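Long-range contacts in Fe-superoxide dismutase homolog (Plasmodium berghei, PDB 2A03), which probably converts superoxide radicals to hydrogen peroxide and dioxygen at a single metal centre, as iron/manganese superoxide dismutases do: residues 80-85 / 164-169; 117-122 / 142-147; 136-141 / 155-160. All blocks are in the same frame, centred on the assembly; numbering follows the deposited sequence.

Contact 1: residues 80-85 / 164-169. With MN (manganese (II) ion), chain C.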
loop_
_atom_site.group_PDB
_atom_site.type_symbol
_atom_site.label_atom_id
_atom_site.label_comp_id
_atom_site.label_asym_id
_atom_site.label_seq_id
_atom_site.Cartn_x
_atom_site.Cartn_y
_atom_site.Cartn_z
ATOM N N TRP A 80 -13.816 -8.375 5.895
ATOM C CA TRP A 80 -13.570 -9.316 6.980
ATOM C C TRP A 80 -12.343 -8.905 7.785
ATOM O O TRP A 80 -12.369 -8.910 9.009
ATOM C CB TRP A 80 -13.387 -10.750 6.437
ATOM C CG TRP A 80 -13.399 -11.764 7.528
ATOM C CD1 TRP A 80 -14.489 -12.445 7.999
ATOM C CD2 TRP A 80 -12.281 -12.190 8.334
ATOM N NE1 TRP A 80 -14.119 -13.260 9.030
ATOM C CE2 TRP A 80 -12.774 -13.115 9.265
ATOM C CE3 TRP A 80 -10.928 -11.860 8.363
ATOM C CZ2 TRP A 80 -11.959 -13.734 10.206
ATOM C CZ3 TRP A 80 -10.120 -12.460 9.290
ATOM C CH2 TRP A 80 -10.639 -13.389 10.211
ATOM N N ASN A 81 -11.260 -8.583 7.078
ATOM C CA ASN A 81 -10.014 -8.171 7.715
ATOM C C ASN A 81 -10.217 -6.944 8.632
ATOM O O ASN A 81 -9.737 -6.924 9.761
ATOM C CB ASN A 81 -8.935 -7.860 6.674
ATOM C CG ASN A 81 -8.533 -9.068 5.831
ATOM O OD1 ASN A 81 -8.750 -10.224 6.210
ATOM N ND2 ASN A 81 -7.938 -8.790 4.657
ATOM N N HIS A 82 -10.923 -5.926 8.144
ATOM C CA HIS A 82 -11.135 -4.711 8.935
ATOM C C HIS A 82 -12.011 -4.943 10.139
ATOM O O HIS A 82 -11.702 -4.459 11.215
ATOM C CB HIS A 82 -11.691 -3.582 8.090
ATOM C CG HIS A 82 -10.654 -2.961 7.225
ATOM N ND1 HIS A 82 -10.310 -3.482 5.997
ATOM C CD2 HIS A 82 -9.834 -1.905 7.439
ATOM C CE1 HIS A 82 -9.329 -2.760 5.484
ATOM N NE2 HIS A 82 -9.015 -1.804 6.344
ATOM N N SER A 83 -13.075 -5.711 9.971
ATOM C CA SER A 83 -13.884 -6.109 11.119
ATOM C C SER A 83 -13.044 -6.845 12.167
ATOM O O SER A 83 -13.241 -6.649 13.361
ATOM C CB SER A 83 -15.087 -6.958 10.676
ATOM O OG SER A 83 -15.963 -6.158 9.898
ATOM N N PHE A 84 -12.111 -7.681 11.711
ATOM C CA PHE A 84 -11.249 -8.424 12.622
ATOM C C PHE A 84 -10.262 -7.499 13.328
ATOM O O PHE A 84 -9.938 -7.687 14.502
ATOM C CB PHE A 84 -10.513 -9.532 11.879
ATOM C CG PHE A 84 -10.057 -10.651 12.771
ATOM C CD1 PHE A 84 -10.961 -11.611 13.218
ATOM C CD2 PHE A 84 -8.737 -10.747 13.169
ATOM C CE1 PHE A 84 -10.554 -12.657 14.043
ATOM C CE2 PHE A 84 -8.321 -11.774 13.993
ATOM C CZ PHE A 84 -9.233 -12.742 14.428
ATOM N N TYR A 85 -9.814 -6.484 12.597
ATOM C CA TYR A 85 -8.920 -5.456 13.123
ATOM C C TYR A 85 -9.606 -4.589 14.205
ATOM O O TYR A 85 -9.031 -4.320 15.272
ATOM C CB TYR A 85 -8.373 -4.650 11.916
ATOM C CG TYR A 85 -7.588 -3.386 12.186
ATOM C CD1 TYR A 85 -6.310 -3.432 12.745
ATOM C CD2 TYR A 85 -8.102 -2.141 11.829
ATOM C CE1 TYR A 85 -5.585 -2.274 12.985
ATOM C CE2 TYR A 85 -7.366 -0.972 12.038
ATOM C CZ TYR A 85 -6.110 -1.047 12.609
ATOM O OH TYR A 85 -5.381 0.106 12.840
ATOM N N THR A 164 -5.100 -9.323 14.522
ATOM C CA THR A 164 -4.443 -8.740 13.348
ATOM C C THR A 164 -4.171 -7.256 13.594
ATOM O O THR A 164 -4.825 -6.614 14.401
ATOM C CB THR A 164 -5.295 -8.892 12.025
ATOM O OG1 THR A 164 -4.461 -8.708 10.871
ATOM C CG2 THR A 164 -6.429 -7.864 11.955
ATOM N N CYS A 165 -3.207 -6.732 12.864
ATOM C CA CYS A 165 -2.935 -5.321 12.829
ATOM C C CYS A 165 -2.767 -4.922 11.357
ATOM O O CYS A 165 -2.019 -5.552 10.608
ATOM C CB CYS A 165 -1.675 -5.032 13.628
ATOM S SG CYS A 165 -1.105 -3.346 13.565
ATOM N N ASP A 166 -3.523 -3.905 10.950
ATOM C CA ASP A 166 -3.466 -3.348 9.598
ATOM C C ASP A 166 -2.179 -2.520 9.429
ATOM O O ASP A 166 -1.926 -1.606 10.205
ATOM C CB ASP A 166 -4.703 -2.453 9.420
ATOM C CG ASP A 166 -4.978 -2.064 7.967
ATOM O OD1 ASP A 166 -4.187 -2.395 7.056
ATOM O OD2 ASP A 166 -6.031 -1.423 7.735
ATOM N N VAL A 167 -1.387 -2.818 8.400
ATOM C CA VAL A 167 -0.270 -1.952 8.040
ATOM C C VAL A 167 -0.370 -1.325 6.637
ATOM O O VAL A 167 0.607 -0.803 6.142
ATOM C CB VAL A 167 1.115 -2.638 8.238
ATOM C CG1 VAL A 167 1.299 -3.083 9.713
ATOM C CG2 VAL A 167 1.314 -3.802 7.292
ATOM N N TRP A 168 -1.550 -1.326 6.014
ATOM C CA TRP A 168 -1.791 -0.368 4.901
ATOM C C TRP A 168 -1.480 1.042 5.416
ATOM O O TRP A 168 -1.818 1.376 6.564
ATOM C CB TRP A 168 -3.244 -0.391 4.421
ATOM C CG TRP A 168 -3.620 -1.606 3.615
ATOM C CD1 TRP A 168 -3.525 -2.926 3.999
ATOM C CD2 TRP A 168 -4.165 -1.619 2.291
ATOM N NE1 TRP A 168 -3.971 -3.741 2.991
ATOM C CE2 TRP A 168 -4.370 -2.968 1.936
ATOM C CE3 TRP A 168 -4.493 -0.623 1.371
ATOM C CZ2 TRP A 168 -4.890 -3.339 0.700
ATOM C CZ3 TRP A 168 -5.012 -0.993 0.161
ATOM C CH2 TRP A 168 -5.205 -2.339 -0.170
ATOM N N GLU A 169 -0.879 1.881 4.574
ATOM C CA GLU A 169 -0.503 3.234 4.998
ATOM C C GLU A 169 -1.689 4.033 5.583
ATOM O O GLU A 169 -1.488 4.861 6.484
ATOM C CB GLU A 169 0.199 3.999 3.868
ATOM C CG GLU A 169 1.617 3.520 3.675
ATOM C CD GLU A 169 2.356 4.091 2.463
ATOM O OE1 GLU A 169 1.737 4.360 1.401
ATOM O OE2 GLU A 169 3.596 4.219 2.567
HETATM MN MN MN C . -7.266 -0.697 6.500
HETATM O O HOH W 1 -6.399 -2.227 5.001
#

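Contact 2: residues 117-122 / 142-147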
loop_
_atom_site.group_PDB
_atom_site.type_symbol
_atom_site.label_atom_id
_atom_site.label_comp_id
_atom_site.label_asym_id
_atom_site.label_seq_id
_atom_site.Cartn_x
_atom_site.Cartn_y
_atom_site.Cartn_z
ATOM N N ASP A 117 8.310 -8.334 20.332
ATOM C CA ASP A 117 9.416 -7.857 19.517
ATOM C C ASP A 117 9.385 -8.481 18.130
ATOM O O ASP A 117 9.615 -7.800 17.141
ATOM C CB ASP A 117 10.750 -8.159 20.198
ATOM C CG ASP A 117 10.999 -7.290 21.413
ATOM O OD1 ASP A 117 10.231 -6.327 21.638
ATOM O OD2 ASP A 117 11.968 -7.574 22.157
ATOM N N GLN A 118 9.114 -9.780 18.047
ATOM C CA GLN A 118 9.005 -10.436 16.743
ATOM C C GLN A 118 7.849 -9.866 15.925
ATOM O O GLN A 118 8.002 -9.588 14.739
ATOM C CB GLN A 118 8.822 -11.947 16.885
ATOM C CG GLN A 118 10.025 -12.677 17.392
ATOM C CD GLN A 118 9.798 -14.176 17.509
ATOM O OE1 GLN A 118 10.206 -14.796 18.496
ATOM N NE2 GLN A 118 9.113 -14.760 16.524
ATOM N N PHE A 119 6.687 -9.711 16.553
ATOM C CA PHE A 119 5.496 -9.263 15.830
ATOM C C PHE A 119 5.664 -7.821 15.343
ATOM O O PHE A 119 5.223 -7.457 14.243
ATOM C CB PHE A 119 4.262 -9.379 16.714
ATOM C CG PHE A 119 2.961 -9.258 15.960
ATOM C CD1 PHE A 119 2.751 -9.958 14.787
ATOM C CD2 PHE A 119 1.943 -8.461 16.434
ATOM C CE1 PHE A 119 1.552 -9.836 14.096
ATOM C CE2 PHE A 119 0.722 -8.356 15.745
ATOM C CZ PHE A 119 0.535 -9.040 14.591
ATOM N N SER A 120 6.303 -7.009 16.182
ATOM C CA SER A 120 6.656 -5.640 15.833
ATOM C C SER A 120 7.603 -5.617 14.655
ATOM O O SER A 120 7.466 -4.784 13.756
ATOM C CB SER A 120 7.332 -4.952 17.028
ATOM O OG SER A 120 6.424 -4.810 18.116
ATOM N N ASN A 121 8.598 -6.504 14.677
ATOM C CA ASN A 121 9.562 -6.604 13.576
ATOM C C ASN A 121 8.863 -6.954 12.252
ATOM O O ASN A 121 9.110 -6.326 11.220
ATOM C CB ASN A 121 10.660 -7.625 13.901
ATOM C CG ASN A 121 11.625 -7.132 14.983
ATOM O OD1 ASN A 121 11.856 -5.939 15.130
ATOM N ND2 ASN A 121 12.177 -8.057 15.749
ATOM N N VAL A 122 7.957 -7.921 12.307
ATOM C CA VAL A 122 7.172 -8.322 11.140
ATOM C C VAL A 122 6.247 -7.194 10.633
ATOM O O VAL A 122 6.148 -6.951 9.423
ATOM C CB VAL A 122 6.332 -9.596 11.469
ATOM C CG1 VAL A 122 5.226 -9.827 10.433
ATOM C CG2 VAL A 122 7.247 -10.820 11.572
ATOM N N LEU A 142 0.783 -21.203 18.265
ATOM C CA LEU A 142 0.591 -19.827 17.812
ATOM C C LEU A 142 1.756 -19.449 16.898
ATOM O O LEU A 142 2.904 -19.746 17.194
ATOM C CB LEU A 142 0.504 -18.850 18.983
ATOM C CG LEU A 142 -0.772 -18.870 19.826
ATOM C CD1 LEU A 142 -0.550 -18.021 21.058
ATOM C CD2 LEU A 142 -1.997 -18.375 19.052
ATOM N N VAL A 143 1.447 -18.800 15.787
ATOM C CA VAL A 143 2.462 -18.398 14.835
ATOM C C VAL A 143 2.225 -16.958 14.419
ATOM O O VAL A 143 1.105 -16.443 14.517
ATOM C CB VAL A 143 2.507 -19.341 13.575
ATOM C CG1 VAL A 143 3.077 -20.671 13.933
ATOM C CG2 VAL A 143 1.121 -19.527 12.959
ATOM N N ILE A 144 3.296 -16.300 13.980
ATOM C CA ILE A 144 3.183 -14.960 13.429
ATOM C C ILE A 144 3.128 -15.097 11.917
ATOM O O ILE A 144 3.940 -15.812 11.331
ATOM C CB ILE A 144 4.368 -14.079 13.846
ATOM C CG1 ILE A 144 4.211 -13.640 15.307
ATOM C CG2 ILE A 144 4.492 -12.864 12.949
ATOM C CD1 ILE A 144 5.506 -13.203 15.930
ATOM N N LEU A 145 2.158 -14.427 11.287
ATOM C CA LEU A 145 2.030 -14.472 9.825
ATOM C C LEU A 145 1.848 -13.083 9.279
ATOM O O LEU A 145 1.406 -12.160 9.989
ATOM C CB LEU A 145 0.841 -15.333 9.397
ATOM C CG LEU A 145 0.776 -16.778 9.913
ATOM C CD1 LEU A 145 -0.587 -17.363 9.704
ATOM C CD2 LEU A 145 1.816 -17.668 9.252
ATOM N N GLN A 146 2.194 -12.918 8.012
ATOM C CA GLN A 146 1.913 -11.672 7.327
ATOM C C GLN A 146 1.333 -11.973 5.957
ATOM O O GLN A 146 1.641 -12.995 5.350
ATOM C CB GLN A 146 3.167 -10.804 7.211
ATOM C CG GLN A 146 4.287 -11.403 6.351
ATOM C CD GLN A 146 5.544 -10.537 6.343
ATOM O OE1 GLN A 146 5.504 -9.350 6.022
ATOM N NE2 GLN A 146 6.661 -11.136 6.679
ATOM N N THR A 147 0.471 -11.074 5.496
ATOM C CA THR A 147 -0.168 -11.201 4.204
ATOM C C THR A 147 -0.107 -9.870 3.470
ATOM O O THR A 147 0.065 -8.821 4.061
ATOM C CB THR A 147 -1.644 -11.636 4.329
ATOM O OG1 THR A 147 -2.385 -10.651 5.066
ATOM C CG2 THR A 147 -1.758 -13.014 4.990
HETATM O O HOH W 2 7.549 -8.054 7.712
#

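Contact 3: residues 136-141 / 155-160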
loop_
_atom_site.group_PDB
_atom_site.type_symbol
_atom_site.label_atom_id
_atom_site.label_comp_id
_atom_site.label_asym_id
_atom_site.label_seq_id
_atom_site.Cartn_x
_atom_site.Cartn_y
_atom_site.Cartn_z
ATOM N N LEU A 136 -3.370 -19.396 15.076
ATOM C CA LEU A 136 -3.153 -20.759 15.555
ATOM C C LEU A 136 -2.955 -21.649 14.338
ATOM O O LEU A 136 -3.775 -21.646 13.413
ATOM C CB LEU A 136 -4.340 -21.248 16.366
ATOM C CG LEU A 136 -4.105 -22.516 17.187
ATOM C CD1 LEU A 136 -3.145 -22.268 18.349
ATOM C CD2 LEU A 136 -5.441 -23.035 17.707
ATOM N N ASN A 137 -1.855 -22.390 14.313
ATOM C CA ASN A 137 -1.583 -23.254 13.164
ATOM C C ASN A 137 -2.139 -24.648 13.426
ATOM O O ASN A 137 -2.656 -24.924 14.516
ATOM C CB ASN A 137 -0.086 -23.276 12.803
ATOM C CG ASN A 137 0.753 -24.108 13.768
ATOM O OD1 ASN A 137 0.233 -24.775 14.651
ATOM N ND2 ASN A 137 2.064 -24.070 13.586
ATOM N N LYS A 138 -2.045 -25.513 12.421
ATOM C CA LYS A 138 -2.654 -26.842 12.474
ATOM C C LYS A 138 -2.061 -27.746 13.550
ATOM O O LYS A 138 -2.683 -28.740 13.909
ATOM C CB LYS A 138 -2.567 -27.529 11.107
ATOM C CG LYS A 138 -3.551 -26.953 10.098
ATOM C CD LYS A 138 -3.254 -27.428 8.666
ATOM C CE LYS A 138 -3.898 -26.497 7.612
ATOM N NZ LYS A 138 -5.381 -26.397 7.785
ATOM N N ASN A 139 -0.867 -27.416 14.036
ATOM C CA ASN A 139 -0.296 -28.087 15.211
ATOM C C ASN A 139 -0.720 -27.446 16.534
ATOM O O ASN A 139 -0.122 -27.707 17.573
ATOM C CB ASN A 139 1.233 -28.089 15.145
ATOM C CG ASN A 139 1.763 -28.790 13.910
ATOM O OD1 ASN A 139 1.295 -29.868 13.544
ATOM N ND2 ASN A 139 2.752 -28.179 13.260
ATOM N N ASN A 140 -1.740 -26.591 16.492
ATOM C CA ASN A 140 -2.183 -25.855 17.677
ATOM C C ASN A 140 -1.038 -25.091 18.340
ATOM O O ASN A 140 -0.949 -25.006 19.556
ATOM C CB ASN A 140 -2.886 -26.789 18.676
ATOM C CG ASN A 140 -4.189 -27.358 18.119
ATOM O OD1 ASN A 140 -4.872 -26.714 17.302
ATOM N ND2 ASN A 140 -4.546 -28.567 18.557
ATOM N N LYS A 141 -0.169 -24.526 17.514
ATOM C CA LYS A 141 0.858 -23.621 17.986
ATOM C C LYS A 141 0.513 -22.229 17.465
ATOM O O LYS A 141 -0.026 -22.085 16.360
ATOM C CB LYS A 141 2.216 -24.073 17.472
ATOM C CG LYS A 141 3.393 -23.457 18.222
ATOM C CD LYS A 141 4.715 -23.589 17.454
ATOM C CE LYS A 141 5.883 -23.077 18.310
ATOM N NZ LYS A 141 7.182 -23.052 17.564
ATOM N N LYS A 155 -8.091 -17.728 3.935
ATOM C CA LYS A 155 -7.989 -17.905 2.508
ATOM C C LYS A 155 -6.734 -18.684 2.166
ATOM O O LYS A 155 -6.785 -19.631 1.395
ATOM C CB LYS A 155 -7.978 -16.555 1.776
ATOM C CG LYS A 155 -7.971 -16.683 0.229
ATOM C CD LYS A 155 -9.157 -17.531 -0.276
ATOM C CE LYS A 155 -9.221 -17.631 -1.814
ATOM N NZ LYS A 155 -10.510 -18.299 -2.274
ATOM N N GLU A 156 -5.610 -18.290 2.746
ATOM C CA GLU A 156 -4.319 -18.904 2.440
ATOM C C GLU A 156 -4.114 -20.261 3.131
ATOM O O GLU A 156 -3.132 -20.947 2.871
ATOM C CB GLU A 156 -3.194 -17.932 2.807
ATOM C CG GLU A 156 -3.244 -16.669 1.964
ATOM C CD GLU A 156 -2.166 -15.648 2.312
ATOM O OE1 GLU A 156 -1.156 -16.030 2.954
ATOM O OE2 GLU A 156 -2.332 -14.466 1.922
ATOM N N ASN A 157 -5.064 -20.627 3.991
ATOM C CA ASN A 157 -5.053 -21.878 4.737
ATOM C C ASN A 157 -3.793 -22.075 5.595
ATOM O O ASN A 157 -3.254 -23.173 5.681
ATOM C CB ASN A 157 -5.259 -23.059 3.785
ATOM C CG ASN A 157 -5.630 -24.355 4.521
ATOM O OD1 ASN A 157 -6.386 -24.347 5.508
ATOM N ND2 ASN A 157 -5.092 -25.475 4.040
ATOM N N THR A 158 -3.353 -21.015 6.257
ATOM C CA THR A 158 -2.114 -21.053 7.030
ATOM C C THR A 158 -2.357 -20.993 8.529
ATOM O O THR A 158 -1.447 -21.248 9.313
ATOM C CB THR A 158 -1.222 -19.874 6.668
ATOM O OG1 THR A 158 -2.031 -18.692 6.600
ATOM C CG2 THR A 158 -0.522 -20.109 5.318
ATOM N N GLY A 159 -3.567 -20.634 8.944
ATOM C CA GLY A 159 -3.865 -20.638 10.370
ATOM C C GLY A 159 -5.224 -20.073 10.692
ATOM O O GLY A 159 -5.920 -19.545 9.819
ATOM N N ILE A 160 -5.603 -20.198 11.958
ATOM C CA ILE A 160 -6.821 -19.583 12.463
ATOM C C ILE A 160 -6.445 -18.262 13.134
ATOM O O ILE A 160 -5.696 -18.252 14.111
ATOM C CB ILE A 160 -7.539 -20.501 13.470
ATOM C CG1 ILE A 160 -7.885 -21.834 12.810
ATOM C CG2 ILE A 160 -8.803 -19.834 13.995
ATOM C CD1 ILE A 160 -8.276 -22.929 13.804
#

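Contact 1: residues 80-85 / 164-169
Y85 lays one face of its ring over the CB of D166: that carbon sits 3.7 Å from the centroid of the Y85 ring, nearly along the ring normal, a CH-pi contact almost over the centre. The tyrosine reaches this place because its CG is anti to the backbone N (chi1 171°), which sends the ring off helix 70-87 and across strand 160-166. The D166 carboxylate plane stands about perpendicular to the ring, and Y85 CE1 comes within 3.3 Å of D166 N. The hydroxyl beyond is hydrogen-bonded to that of Y183, which also bonds the D166 carbonyl.

Two residues earlier on the strand, the methyl CG2 of T164 packs 3.7 Å from Y85 CA and also meets the edge of the F84 ring, near its plane. T164 OG1 turns elsewhere, to the carbonyl of G132.

The metal supplies the polar part of the contact. Manganese is bound by H82 NE2 at 2.1 Å and by D166 OD2 at 1.9 Å, with a water as a further ligand; H35 and H170 complete the protein ligands. Imidazole and carboxylate planes are 83° apart, and the two ligand atoms share the ion without bonding each other. A second shell fixes both groups: H82 ND1 is hydrogen-bonded to the carbonyl of Q78, while D166 OD1 accepts from W168 N at 3.0 Å, 44° out of the carboxylate plane, closing an Asx turn. The metal-bound water adds a weak bond to D166 OD1.

One ligand from the alpha-hairpin domain and one from the C-terminal domain thus meet at one ion, the arrangement characteristic of the iron/manganese superoxide dismutase active site, with three histidines, one aspartate and a solvent ligand.

Contact 2: residues 117-122 / 142-147
I144 is the first residue of 142-147 to meet helix 112-125, and its branches divide the work. Its CD1 reaches the helix backbone, 3.7 Å from both Q118 CB and F119 N. Its CG2 lies 3.7 Å from V122 CG2, the two side chains passing in opposite directions, and reaches the F119 ring at its edge, near the plane, 3.9 Å from F119 CD1. The torsion explains the split: with chi1 -76°, CG1 is anti to the carbonyl carbon and CG2 anti to the backbone N, and the branches spread toward different helix residues.

The L145 CB points away from the helix, and its side chain touches P153 and T158. Q146 returns to the interface, its CB 3.9 Å from V122 CG1. Its amide stands farther out, where a water donates to Q146 OE1 at 3.0 Å; the approach of that water to V122 O is implausibly short, which leaves this second bond doubtful. OE1 is also hydrogen-bonded to H126 ND1. Helix and strand are joined by apolar packing; a solvent link at this end is possible but doubtful.

The two segment axes run nearly parallel, 10° apart with a closest approach of 9.2 Å, placing the helix along the outermost strand 142-148 of the antiparallel sheet. F109 of helix 100-109 also touches I144, F115 meets the F119 ring, and strand 130-136 pairs with 142-148 as its neighbour within the sheet.

Contact 3: residues 136-141 / 155-160
An antiparallel bridge between L136 and I160 joins the end of strand 130-136 to the start of strand 160-166, beside the tip of the beta hairpin that links strand 130-136 to its antiparallel neighbour 142-148. The evidence for the bridge is a reciprocal pair of backbone hydrogen bonds: L136 N donates to I160 O at 2.8 Å with an N-H...O angle of 164°, and I160 N donates back to L136 O at 2.7 Å. L136 and I160 thus form a hydrogen-bonded pair whose side chains emerge on the same sheet face, where both touch A203 of helix 193-204.

Close backbone packing continues just before the bridge. G159 CA lies 3.2 Å from L136 O, a close backbone approach.

Hydrogen bonds within 136-141 shape the hairpin tip, which fits a type I beta turn from N137 to N140 plus a G1 bulge. N140 N bonds back to N137 O, N140 adopts a left-handed backbone conformation, and N137 N bonds to K141 O. The N137 side chain folds over the loop: its OD1 accepts from K141 N at 2.9 Å and, weakly, from N139 N. The K141 donor lies well above the plane of the N137 amide.

A side-chain bond links the two loops farther out on the surface. K138 and N157 cross at about a right angle, and the lysine chain, extended as far as CE, bends at its last torsion (chi4 -58°) to bring the ammonium to the amide. K138 NZ donates to N157 OD1 at 3.2 Å, from above the amide plane, with a C=O...N angle of 112°.

The three contacts draw on one antiparallel sheet, ordered 142-148, 130-136, 160-166. Contact 1 holds the manganese near the middle of the chain, its centre about 3 Å from the chain centre; contacts 2 and 3 both lie inside the loop that it closes. Contact 3 starts strand 160-166 at I160, and the same strand delivers D166 to the metal in contact 1, the two contact centres being about 18 Å apart. Contact 2 packs a helix on the far edge strand, with the F119 side chain about 14 Å from the manganese. Contacts 2 and 3 touch directly, for example L145 CD1 to T158 OG1 at 3.7 Å.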